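Local coordinates for extracellular solute-binding protein family 1 (Alicyclobacillus acidocaldarius subsp. acidocaldarius, PDB 4OVJ) that probably captures a solute outside the cell and delivers it to an ABC transporter for uptake, at residues Y139-D144 and A256-V261; P248-K253 and S269-S274. All blocks are in the same frame, centred on the assembly; numbering follows the deposited sequence. Where two conformers were deposited one is given.

Interaction 1 of 2, residues Y139-D144 and A256-V261; sequences YAVIYD and AELTWV. With SO4 (sulfate ion), chain B.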
ATOM      1  N   TYR A 139       5.792   2.174  -1.093  1.00  8.67           N
ATOM      2  CA  TYR A 139       7.168   1.773  -0.870  1.00  8.11           C
ATOM      3  C   TYR A 139       8.046   2.953  -0.478  1.00  7.68           C
ATOM      4  O   TYR A 139       7.831   4.088  -0.912  1.00  8.47           O
ATOM      5  CB  TYR A 139       7.735   1.117  -2.127  1.00  9.69           C
ATOM      6  CG  TYR A 139       7.368  -0.344  -2.266  1.00 11.17           C
ATOM      7  CD1 TYR A 139       7.721  -1.256  -1.285  1.00 13.30           C
ATOM      8  CD2 TYR A 139       6.713  -0.821  -3.406  1.00 12.87           C
ATOM      9  CE1 TYR A 139       7.410  -2.604  -1.405  1.00 12.58           C
ATOM     10  CE2 TYR A 139       6.402  -2.166  -3.533  1.00 13.81           C
ATOM     11  CZ  TYR A 139       6.759  -3.048  -2.528  1.00 12.91           C
ATOM     12  OH  TYR A 139       6.455  -4.379  -2.632  1.00 17.65           O
ATOM     13  N   ALA A 140       9.039   2.662   0.346  1.00  8.38           N
ATOM     14  CA  ALA A 140      10.074   3.619   0.711  1.00  7.79           C
ATOM     15  C   ALA A 140      11.355   2.846   0.962  1.00  8.05           C
ATOM     16  O   ALA A 140      11.320   1.648   1.240  1.00  8.89           O
ATOM     17  CB  ALA A 140       9.679   4.347   1.978  1.00  8.70           C
ATOM     18  N   VAL A 141      12.475   3.539   0.848  1.00  8.00           N
ATOM     19  CA  VAL A 141      13.730   3.059   1.401  1.00  7.69           C
ATOM     20  C   VAL A 141      13.819   3.589   2.818  1.00  6.83           C
ATOM     21  O   VAL A 141      13.763   4.791   3.045  1.00  6.94           O
ATOM     22  CB  VAL A 141      14.924   3.539   0.572  1.00  9.02           C
ATOM     23  CG1 VAL A 141      16.220   3.150   1.250  1.00  9.85           C
ATOM     24  CG2 VAL A 141      14.857   2.968  -0.835  1.00 10.50           C
ATOM     25  N   ILE A 142      13.903   2.664   3.766  1.00  7.22           N
ATOM     26  CA  ILE A 142      14.058   2.975   5.180  1.00  7.16           C
ATOM     27  C   ILE A 142      15.519   2.710   5.493  1.00  7.62           C
ATOM     28  O   ILE A 142      16.013   1.592   5.321  1.00  8.48           O
ATOM     29  CB  ILE A 142      13.155   2.109   6.068  1.00  8.83           C
ATOM     30  CG1 ILE A 142      11.705   2.157   5.566  1.00  9.78           C
ATOM     31  CG2 ILE A 142      13.255   2.579   7.509  1.00  9.95           C
ATOM     32  CD1 ILE A 142      10.719   1.357   6.380  1.00 11.75           C
ATOM     33  N   TYR A 143      16.232   3.740   5.920  1.00  7.78           N
ATOM     34  CA  TYR A 143      17.680   3.628   6.040  1.00  7.64           C
ATOM     35  C   TYR A 143      18.232   4.234   7.338  1.00  7.86           C
ATOM     36  O   TYR A 143      17.649   5.146   7.926  1.00  7.91           O
ATOM     37  CB  TYR A 143      18.384   4.227   4.815  1.00  9.14           C
ATOM     38  CG  TYR A 143      18.258   5.729   4.687  1.00  9.33           C
ATOM     39  CD1 TYR A 143      17.126   6.316   4.134  1.00 10.19           C
ATOM     40  CD2 TYR A 143      19.272   6.565   5.124  1.00  9.16           C
ATOM     41  CE1 TYR A 143      17.010   7.695   4.027  1.00  9.10           C
ATOM     42  CE2 TYR A 143      19.164   7.938   5.021  1.00  9.99           C
ATOM     43  CZ  TYR A 143      18.027   8.497   4.470  1.00 10.27           C
ATOM     44  OH  TYR A 143      17.908   9.856   4.396  1.00 11.89           O
ATOM     45  N   ASP A 144      19.355   3.673   7.772  1.00  8.11           N
ATOM     46  CA  ASP A 144      20.110   4.179   8.910  1.00  8.85           C
ATOM     47  C   ASP A 144      20.798   5.481   8.481  1.00  9.30           C
ATOM     48  O   ASP A 144      21.741   5.477   7.674  1.00  9.12           O
ATOM     49  CB  ASP A 144      21.114   3.099   9.328  1.00 10.04           C
ATOM     50  CG  ASP A 144      22.019   3.509  10.480  1.00 12.75           C
ATOM     51  OD1 ASP A 144      22.316   4.699  10.655  1.00 14.17           O
ATOM     52  OD2 ASP A 144      22.494   2.603  11.184  1.00 17.52           O
ATOM     53  N   ALA A 256      19.635  -0.805   5.726  1.00  8.17           N
ATOM     54  CA  ALA A 256      18.491  -0.285   4.961  1.00  7.60           C
ATOM     55  C   ALA A 256      17.596  -1.395   4.480  1.00  7.68           C
ATOM     56  O   ALA A 256      18.026  -2.534   4.337  1.00  7.24           O
ATOM     57  CB  ALA A 256      18.952   0.530   3.749  1.00  8.34           C
ATOM     58  N   GLU A 257      16.369  -1.021   4.153  1.00  7.81           N
ATOM     59  CA  GLU A 257      15.395  -1.942   3.620  1.00  8.89           C
ATOM     60  C   GLU A 257      14.394  -1.167   2.757  1.00  8.28           C
ATOM     61  O   GLU A 257      13.922  -0.098   3.156  1.00  8.56           O
ATOM     62  CB  GLU A 257      14.713  -2.606   4.815  1.00 13.05           C
ATOM     63  CG  GLU A 257      13.746  -3.685   4.483  1.00 16.09           C
ATOM     64  CD  GLU A 257      13.359  -4.500   5.711  1.00 16.37           C
ATOM     65  OE1 GLU A 257      13.731  -4.168   6.889  1.00 16.09           O
ATOM     66  OE2 GLU A 257      12.693  -5.501   5.472  1.00 20.49           O
ATOM     67  N   LEU A 258      14.128  -1.692   1.563  1.00  7.97           N
ATOM     68  CA  LEU A 258      13.103  -1.195   0.660  1.00  9.02           C
ATOM     69  C   LEU A 258      11.841  -1.961   1.004  1.00  9.64           C
ATOM     70  O   LEU A 258      11.772  -3.175   0.784  1.00 11.57           O
ATOM     71  CB  LEU A 258      13.496  -1.472  -0.797  1.00 10.54           C
ATOM     72  CG  LEU A 258      12.388  -1.292  -1.841  1.00 14.82           C
ATOM     73  CD1 LEU A 258      11.942   0.152  -1.859  1.00 16.19           C
ATOM     74  CD2 LEU A 258      12.865  -1.750  -3.212  1.00 18.28           C
ATOM     75  N   THR A 259      10.865  -1.278   1.593  1.00  8.26           N
ATOM     76  CA  THR A 259       9.649  -1.952   2.034  1.00  9.13           C
ATOM     77  C   THR A 259       8.525  -0.939   2.153  1.00  8.38           C
ATOM     78  O   THR A 259       8.692   0.232   1.797  1.00  8.94           O
ATOM     79  CB  THR A 259       9.868  -2.663   3.373  1.00 11.42           C
ATOM     80  OG1 THR A 259       8.700  -3.434   3.709  1.00 15.07           O
ATOM     81  CG2 THR A 259      10.164  -1.652   4.464  1.00 11.30           C
ATOM     82  N   TRP A 260       7.374  -1.383   2.639  1.00  8.43           N
ATOM     83  CA  TRP A 260       6.254  -0.475   2.829  1.00  8.88           C
ATOM     84  C   TRP A 260       6.547   0.532   3.931  1.00  9.23           C
ATOM     85  O   TRP A 260       7.079   0.183   4.997  1.00  9.18           O
ATOM     86  CB  TRP A 260       4.980  -1.250   3.121  1.00  9.80           C
ATOM     87  CG  TRP A 260       4.653  -2.125   1.976  1.00 11.46           C
ATOM     88  CD1 TRP A 260       5.033  -3.436   1.791  1.00 12.80           C
ATOM     89  CD2 TRP A 260       3.941  -1.739   0.802  1.00 11.49           C
ATOM     90  NE1 TRP A 260       4.577  -3.887   0.564  1.00 13.76           N
ATOM     91  CE2 TRP A 260       3.896  -2.868  -0.054  1.00 13.48           C
ATOM     92  CE3 TRP A 260       3.324  -0.550   0.392  1.00  9.71           C
ATOM     93  CZ2 TRP A 260       3.258  -2.838  -1.296  1.00 14.26           C
ATOM     94  CZ3 TRP A 260       2.682  -0.526  -0.852  1.00 11.26           C
ATOM     95  CH2 TRP A 260       2.656  -1.663  -1.677  1.00 13.07           C
ATOM     96  N   VAL A 261       6.188   1.784   3.678  1.00 10.09           N
ATOM     97  CA  VAL A 261       6.570   2.860   4.570  1.00 11.41           C
ATOM     98  C   VAL A 261       5.995   2.700   5.981  1.00 12.66           C
ATOM     99  O   VAL A 261       6.610   3.149   6.945  1.00 14.89           O
ATOM    100  CB  VAL A 261       6.241   4.248   3.966  1.00 11.89           C
ATOM    101  CG1 VAL A 261       4.745   4.524   3.993  1.00 11.63           C
ATOM    102  CG2 VAL A 261       7.011   5.332   4.694  1.00 13.71           C
TER
HETATM  103  S   SO4 B 501       6.599  -6.963  -0.118  0.50 21.07           S
HETATM  104  O1  SO4 B 501       6.810  -8.394  -0.416  0.50 18.09           O
HETATM  105  O2  SO4 B 501       5.224  -6.538  -0.482  0.50 17.34           O
HETATM  106  O3  SO4 B 501       6.762  -6.744   1.333  0.50 19.69           O
HETATM  107  O4  SO4 B 501       7.611  -6.178  -0.853  0.50 16.14           O

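Interaction 2 of 2, residues P248-K253 and S269-S274; sequences PMVQGK and SEMTRS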
ATOM      1  N   PRO A 248      17.426  -8.723   9.097  1.00 10.81           N
ATOM      2  CA  PRO A 248      18.790  -8.260   9.428  1.00 11.80           C
ATOM      3  C   PRO A 248      18.883  -6.805   9.869  1.00 11.37           C
ATOM      4  O   PRO A 248      19.836  -6.432  10.567  1.00 11.48           O
ATOM      5  CB  PRO A 248      19.582  -8.445   8.134  1.00 12.58           C
ATOM      6  CG  PRO A 248      18.701  -9.122   7.168  1.00 12.88           C
ATOM      7  CD  PRO A 248      17.335  -9.307   7.747  1.00 11.48           C
HETATM    8  N   MSE A 249      17.928  -5.982   9.459  1.00 11.96           N
HETATM    9  CA  MSE A 249      17.930  -4.596   9.922  1.00 13.14           C
HETATM   10  C   MSE A 249      17.652  -4.522  11.407  1.00 14.00           C
HETATM   11  O   MSE A 249      18.291  -3.757  12.133  1.00 15.78           O
HETATM   12  CB  MSE A 249      16.935  -3.779   9.122  1.00 16.21           C
HETATM   13  CG  MSE A 249      17.425  -2.354   9.191  1.00 19.01           C
HETATM   14 SE   MSE A 249      16.374  -1.282   7.971  0.70 14.08          SE
HETATM   15  CE  MSE A 249      17.183   0.376   8.618  1.00 20.26           C
ATOM     16  N   VAL A 250      16.711  -5.335  11.880  1.00 13.65           N
ATOM     17  CA  VAL A 250      16.406  -5.429  13.314  1.00 12.85           C
ATOM     18  C   VAL A 250      17.601  -5.970  14.103  1.00 13.01           C
ATOM     19  O   VAL A 250      17.832  -5.581  15.255  1.00 16.40           O
ATOM     20  CB  VAL A 250      15.137  -6.293  13.534  1.00 12.58           C
ATOM     21  CG1 VAL A 250      14.891  -6.563  15.003  1.00 13.21           C
ATOM     22  CG2 VAL A 250      13.927  -5.603  12.914  1.00 14.13           C
ATOM     23  N   GLN A 251      18.378  -6.850  13.478  1.00 12.79           N
ATOM     24  CA  GLN A 251      19.561  -7.428  14.113  1.00 13.46           C
ATOM     25  C   GLN A 251      20.785  -6.514  14.079  1.00 13.78           C
ATOM     26  O   GLN A 251      21.826  -6.839  14.663  1.00 14.73           O
ATOM     27  CB  GLN A 251      19.916  -8.746  13.437  1.00 12.62           C
ATOM     28  CG  GLN A 251      18.801  -9.768  13.498  1.00 13.13           C
ATOM     29  CD  GLN A 251      19.148 -11.019  12.741  1.00 13.61           C
ATOM     30  OE1 GLN A 251      20.226 -11.133  12.159  1.00 17.43           O
ATOM     31  NE2 GLN A 251      18.251 -11.976  12.756  1.00 15.03           N
ATOM     32  N   GLY A 252      20.671  -5.396  13.378  1.00 14.19           N
ATOM     33  CA  GLY A 252      21.782  -4.468  13.213  1.00 14.45           C
ATOM     34  C   GLY A 252      22.829  -4.877  12.189  1.00 12.50           C
ATOM     35  O   GLY A 252      23.911  -4.298  12.139  1.00 14.15           O
ATOM     36  N   LYS A 253      22.497  -5.867  11.366  0.50 10.81           N
ATOM     37  CA  LYS A 253      23.426  -6.430  10.400  0.50 10.65           C
ATOM     38  C   LYS A 253      23.280  -5.777   9.029  0.50 10.37           C
ATOM     39  O   LYS A 253      24.174  -5.884   8.191  0.50 11.61           O
ATOM     40  CB  LYS A 253      23.197  -7.940  10.296  0.50 11.32           C
ATOM     41  CG  LYS A 253      23.479  -8.683  11.597  0.50 13.35           C
ATOM     42  CD  LYS A 253      23.337 -10.188  11.431  0.50 16.46           C
ATOM     43  CE  LYS A 253      23.492 -10.902  12.766  0.50 19.81           C
ATOM     44  NZ  LYS A 253      24.810 -10.600  13.386  0.50 23.16           N
ATOM     45  N   SER A 269      10.909   1.314  16.566  1.00 12.02           N
ATOM     46  CA  SER A 269      10.670   0.838  17.943  1.00 13.66           C
ATOM     47  C   SER A 269      11.661  -0.230  18.394  1.00 14.43           C
ATOM     48  O   SER A 269      11.796  -0.474  19.592  1.00 18.32           O
ATOM     49  CB  SER A 269       9.234   0.299  18.112  1.00 15.39           C
ATOM     50  OG  SER A 269       9.097  -1.001  17.553  1.00 18.25           O
ATOM     51  N   GLU A 270      12.342  -0.870  17.443  1.00 15.59           N
ATOM     52  CA  GLU A 270      13.225  -2.004  17.729  1.00 16.88           C
ATOM     53  C   GLU A 270      14.692  -1.603  17.831  1.00 15.20           C
ATOM     54  O   GLU A 270      15.523  -2.452  18.106  1.00 16.46           O
ATOM     55  CB  GLU A 270      13.083  -3.070  16.630  1.00 18.87           C
ATOM     56  CG  GLU A 270      11.711  -3.731  16.577  1.00 22.83           C
ATOM     57  CD  GLU A 270      11.445  -4.675  17.735  1.00 30.81           C
ATOM     58  OE1 GLU A 270      12.400  -5.070  18.446  1.00 35.25           O
ATOM     59  OE2 GLU A 270      10.267  -5.038  17.935  1.00 42.98           O
HETATM   60  N   MSE A 271      15.018  -0.335  17.592  1.00 13.62           N
HETATM   61  CA  MSE A 271      16.418   0.084  17.560  1.00 13.39           C
HETATM   62  C   MSE A 271      16.578   1.529  17.888  1.00 13.21           C
HETATM   63  O   MSE A 271      15.716   2.334  17.587  1.00 14.62           O
HETATM   64  CB  MSE A 271      17.029  -0.207  16.187  1.00 14.68           C
HETATM   65  CG  MSE A 271      16.376   0.587  15.044  1.00 14.42           C
HETATM   66 SE   MSE A 271      16.733  -0.218  13.278  0.70 15.11          SE
HETATM   67  CE  MSE A 271      15.587  -1.816  13.367  1.00 15.51           C
ATOM     68  N   THR A 272      17.702   1.882  18.507  1.00 13.14           N
ATOM     69  CA  THR A 272      17.923   3.270  18.893  1.00 13.56           C
ATOM     70  C   THR A 272      18.487   4.133  17.760  1.00 13.35           C
ATOM     71  O   THR A 272      18.370   5.352  17.802  1.00 14.64           O
ATOM     72  CB  THR A 272      18.833   3.382  20.122  1.00 16.54           C
ATOM     73  OG1 THR A 272      19.903   2.457  19.993  1.00 18.13           O
ATOM     74  CG2 THR A 272      18.045   3.060  21.378  1.00 22.88           C
ATOM     75  N   ARG A 273      19.103   3.519  16.761  1.00 11.39           N
ATOM     76  CA  ARG A 273      19.629   4.274  15.632  1.00 11.91           C
ATOM     77  C   ARG A 273      18.500   4.926  14.863  1.00 12.10           C
ATOM     78  O   ARG A 273      17.452   4.325  14.640  1.00 11.94           O
ATOM     79  CB  ARG A 273      20.455   3.384  14.709  1.00 12.52           C
ATOM     80  CG  ARG A 273      19.703   2.208  14.103  1.00 13.78           C
ATOM     81  CD  ARG A 273      20.705   1.378  13.366  1.00 16.13           C
ATOM     82  NE  ARG A 273      20.159   0.124  12.880  1.00 17.75           N
ATOM     83  CZ  ARG A 273      20.600  -0.521  11.806  1.00 15.42           C
ATOM     84  NH1 ARG A 273      21.568  -0.017  11.068  1.00 16.03           N
ATOM     85  NH2 ARG A 273      20.074  -1.688  11.475  1.00 15.95           N
ATOM     86  N   SER A 274      18.720   6.176  14.490  1.00 12.62           N
ATOM     87  CA  SER A 274      17.695   6.958  13.815  1.00 13.15           C
ATOM     88  C   SER A 274      17.517   6.516  12.376  1.00 11.82           C
ATOM     89  O   SER A 274      18.481   6.423  11.612  1.00 11.67           O
ATOM     90  CB  SER A 274      18.067   8.431  13.851  1.00 17.66           C
ATOM     91  OG  SER A 274      18.161   8.858  15.190  1.00 25.12           O
TER
HETATM   92  O   HOH W   1      17.393  -3.634  16.658  1.00 30.33           O

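Interaction 1 of 2, residues Y139-D144 and A256-V261
Two neighbouring antiparallel strands of the periplasmic-binding-protein fold, 139-144 and 256-260, meet here, and the contact is heaviest where an aromatic pair closes one end. Ala-140 and Thr-259 form a hydrogen-bonded pair, as do Ile-142 and Glu-257; the straightest of their four bonds, from Ile-142 N to Glu-257 O, measures 2.8 Å with 173° at the hydrogen. Ile-142 holds CG1 anti to its carbonyl carbon and runs on extended, so that CD1 slants along the sheet to meet Thr-259 CG2 at 3.6 Å, on the face it shares with Ala-140. Tyr-139 buries the most surface. Its CB and that of Trp-260 diverge, yet both side chains, with CG anti to the carbonyl carbon, turn back to stack the Tyr-139 ring face-to-face on the six-membered indole ring, centroids 4.2 Å apart and planes inclined by 26°. The overlap is offset: Tyr-139 CE1 lies over the rim of the indole face. The stack leaves Tyr-139 OH and Trp-260 NE1 pointing at the same sulfate ion, probably from the crystallisation liquor, which Ser-184 OG also binds. Tyr-139 OH donates to sulfate O4 at 2.8 Å, while Trp-260 NE1 reaches sulfate O2 at 2.9 Å, nearly straight and in the indole plane.

Interaction 2 of 2, residues P248-K253 and S269-S274
This is a surface contact between two loops, one leading into strand 256-260 and the other leaving helix 263-269 for strand 275-278, and it shows how an arginine can join loops by hydrogen-bonding to a carbonyl of a turn. Met-249 to Gly-252 form a type I beta turn, with Gly-252 N bonded to Met-249 O. The same carbonyl oxygen takes a second donor, Arg-273 NH2, at 2.8 Å. The nitrogen approaches on a lone pair in the carbonyl plane, and the oxygen lies almost within the guanidinium plane, although the bond is bent to 139° at the hydrogen. Arg-273 starts with CG in the crowded position between backbone N and carbonyl carbon (chi1 60°), then runs extended to NE, which carries its flat end across to the turn. NH2 also bonds Ser-254 O, and NH1 makes a salt bridge to Asp-255; these partners probably fix the rotation of the guanidinium, and the acid helps to balance its charge. Beside it, selenomethionine Met-271 bends at chi3 (72°), laying CE against Met-249 O (3.5 Å) and Val-250 CA (3.7 Å) and crossing the valine at about a right angle, with Val-250 CG2 also close by. A water donates to both Val-250 O and Glu-270 O, bridging two acceptors that could not bond each other directly. The first carbonyl of a type I beta turn thus accepts both the turn's own bond and an arginine, joining the loops that lead into strands 256-260 and 275-278, which both pair with strand 128-144 in this solute-binding-protein fold.

From the N terminus the chain first lays down 139-144, then passes through 111 residues, many of them helical, before 256-261 returns beside it and interaction 1 closes that long loop. Just before this return it makes the turn in 248-253, whose partner 269-274 comes after strand 256-260 and helix 263-269, so interaction 2 closes a short loop and the two contacts cross. They lie about 13 Å apart, centre to centre. They touch directly: Arg-273 NH1 forms a 2.8 Å salt bridge with Asp-144 OD2, and selenomethionine Met-249 packs its SE against Ala-256 and Glu-257. Buried sheet and surface loops are thereby tied together.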